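Local atomic coordinates of COBE (Pseudomonas aeruginosa, PDB entry 2W6K), a protein that takes part in cobalamin (vitamin B12) biosynthesis and belongs to the CbiG C-terminal family. Residues L35-R40 / A124-D129. Sequence-based numbering, arbitrary orientation.
Sequences LGEHGR and AKRSDD. With SO4 (sulfate ion), chain B.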
loop_
_atom_site.group_PDB
_atom_site.type_symbol
_atom_site.label_atom_id
_atom_site.label_comp_id
_atom_site.label_asym_id
_atom_site.label_seq_id
_atom_site.Cartn_x
_atom_site.Cartn_y
_atom_site.Cartn_z
ATOM N N LEU A 35 -4.610 0.158 10.142
ATOM C CA LEU A 35 -3.717 -0.752 10.835
ATOM C C LEU A 35 -4.401 -1.343 12.067
ATOM O O LEU A 35 -4.283 -2.541 12.316
ATOM C CB LEU A 35 -2.433 -0.030 11.251
ATOM C CG LEU A 35 -1.478 0.176 10.059
ATOM C CD1 LEU A 35 -0.458 1.238 10.424
ATOM C CD2 LEU A 35 -0.767 -1.069 9.590
ATOM N N GLY A 36 -5.095 -0.496 12.820
ATOM C CA GLY A 36 -5.793 -0.922 14.067
ATOM C C GLY A 36 -6.817 -2.000 13.788
ATOM O O GLY A 36 -6.924 -2.994 14.534
ATOM N N GLU A 37 -7.575 -1.818 12.708
ATOM C CA GLU A 37 -8.609 -2.804 12.350
ATOM C C GLU A 37 -8.014 -4.180 12.177
ATOM O O GLU A 37 -8.653 -5.197 12.501
ATOM C CB GLU A 37 -9.319 -2.372 11.081
ATOM C CG GLU A 37 -10.195 -1.177 11.287
ATOM C CD GLU A 37 -11.163 -0.998 10.139
ATOM O OE1 GLU A 37 -10.714 -0.710 9.006
ATOM O OE2 GLU A 37 -12.382 -1.137 10.385
ATOM N N HIS A 38 -6.790 -4.225 11.655
ATOM C CA HIS A 38 -6.073 -5.475 11.461
ATOM C C HIS A 38 -5.057 -5.808 12.528
ATOM O O HIS A 38 -4.210 -6.676 12.327
ATOM C CB HIS A 38 -5.453 -5.511 10.069
ATOM C CG HIS A 38 -6.484 -5.548 8.988
ATOM N ND1 HIS A 38 -6.923 -4.417 8.338
ATOM C CD2 HIS A 38 -7.221 -6.575 8.499
ATOM C CE1 HIS A 38 -7.848 -4.752 7.451
ATOM N NE2 HIS A 38 -8.057 -6.051 7.539
ATOM N N GLY A 39 -5.157 -5.151 13.680
ATOM C CA GLY A 39 -4.296 -5.484 14.823
ATOM C C GLY A 39 -2.823 -5.348 14.510
ATOM O O GLY A 39 -1.973 -6.047 15.083
ATOM N N ARG A 40 -2.511 -4.437 13.581
ATOM C CA ARG A 40 -1.135 -4.067 13.263
ATOM C C ARG A 40 -0.766 -2.700 13.845
ATOM O O ARG A 40 -1.583 -1.807 13.912
ATOM C CB ARG A 40 -0.911 -4.021 11.754
ATOM C CG ARG A 40 -0.341 -5.288 11.139
ATOM C CD ARG A 40 -1.158 -6.453 11.447
ATOM N NE ARG A 40 -0.696 -7.700 10.837
ATOM C CZ ARG A 40 -1.496 -8.744 10.628
ATOM N NH1 ARG A 40 -1.014 -9.848 10.069
ATOM N NH2 ARG A 40 -2.786 -8.677 10.957
ATOM N N ALA A 124 -10.187 -5.645 2.273
ATOM C CA ALA A 124 -10.545 -4.531 1.426
ATOM C C ALA A 124 -9.990 -3.199 1.965
ATOM O O ALA A 124 -9.862 -3.004 3.178
ATOM C CB ALA A 124 -12.067 -4.448 1.319
ATOM N N LYS A 125 -9.693 -2.277 1.060
ATOM C CA LYS A 125 -9.160 -0.964 1.461
ATOM C C LYS A 125 -10.149 -0.253 2.364
ATOM O O LYS A 125 -11.374 -0.469 2.257
ATOM C CB LYS A 125 -8.915 -0.119 0.229
ATOM C CG LYS A 125 -10.198 0.399 -0.377
ATOM C CD LYS A 125 -9.984 0.928 -1.768
ATOM C CE LYS A 125 -11.270 1.524 -2.265
ATOM N NZ LYS A 125 -11.267 1.678 -3.736
ATOM N N ARG A 126 -9.619 0.580 3.256
ATOM C CA ARG A 126 -10.440 1.490 4.073
ATOM C C ARG A 126 -10.428 2.871 3.409
ATOM O O ARG A 126 -9.375 3.376 2.968
ATOM C CB ARG A 126 -9.928 1.524 5.508
ATOM C CG ARG A 126 -10.727 2.446 6.452
ATOM C CD ARG A 126 -10.234 2.324 7.900
ATOM N NE ARG A 126 -11.059 3.116 8.815
ATOM C CZ ARG A 126 -12.214 2.721 9.351
ATOM N NH1 ARG A 126 -12.729 1.528 9.071
ATOM N NH2 ARG A 126 -12.872 3.543 10.173
ATOM N N SER A 127 -11.600 3.488 3.324
ATOM C CA SER A 127 -11.757 4.710 2.548
ATOM C C SER A 127 -12.471 5.803 3.343
ATOM O O SER A 127 -13.359 5.505 4.160
ATOM C CB SER A 127 -12.597 4.403 1.305
ATOM O OG SER A 127 -11.953 3.427 0.501
ATOM N N ASP A 128 -12.032 7.044 3.149
ATOM C CA ASP A 128 -12.900 8.203 3.420
ATOM C C ASP A 128 -13.059 8.998 2.139
ATOM O O ASP A 128 -12.788 8.501 1.047
ATOM C CB ASP A 128 -12.455 9.010 4.646
ATOM C CG ASP A 128 -11.047 9.577 4.521
ATOM O OD1 ASP A 128 -10.650 9.908 3.407
ATOM O OD2 ASP A 128 -10.360 9.695 5.561
ATOM N N ASP A 129 -13.509 10.242 2.228
ATOM C CA ASP A 129 -13.782 10.971 1.002
ATOM C C ASP A 129 -12.512 11.595 0.351
ATOM O O ASP A 129 -12.496 11.961 -0.845
ATOM C CB ASP A 129 -14.943 11.918 1.302
ATOM C CG ASP A 129 -16.053 11.203 2.096
ATOM O OD1 ASP A 129 -16.858 10.468 1.482
ATOM O OD2 ASP A 129 -16.091 11.313 3.348
HETATM S S SO4 B . -8.002 3.981 -4.586
HETATM O O1 SO4 B . -8.958 5.052 -4.155
HETATM O O2 SO4 B . -7.617 4.209 -5.971
HETATM O O3 SO4 B . -8.689 2.711 -4.473
HETATM O O4 SO4 B . -6.851 4.035 -3.731
#
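A surface salt bridge joins the C-terminal end of helix 24-37 to strand 119-127, at one edge of the sheet within this chain. E37 OE2 lies 3.0 Å from R126 NH1. E37 OE1 is equally near that nitrogen and also packs against the arginine chain, 3.3 Å from R126 CD. The two side chains cross at about a right angle, and the carboxylate and guanidinium planes are 76° apart. The groups therefore do not pair flat: NH1 alone comes close to both carboxylate oxygens, OE2 lying oblique to the guanidinium. With chi1 at -180°, R126 sets CG opposite its backbone N and runs extended to NE, which takes the guanidinium toward the helix end. The R126 side chain also touches L30, R33 and T34 of helix 24-37. A Schellman motif ends the helix just past E37. G39, with positive phi, is its C-prime residue: R40 N bonds to L35 O and G39 N to G36 O. R40 NH2 donates to H38 O over 2.8 Å, in the carbonyl plane, so the arginine side chain folds back on the end of the helix. Backbone bonds to I133 hold R126 against strand 131-138. K125 NZ donates to sulfate O3 at 2.9 Å.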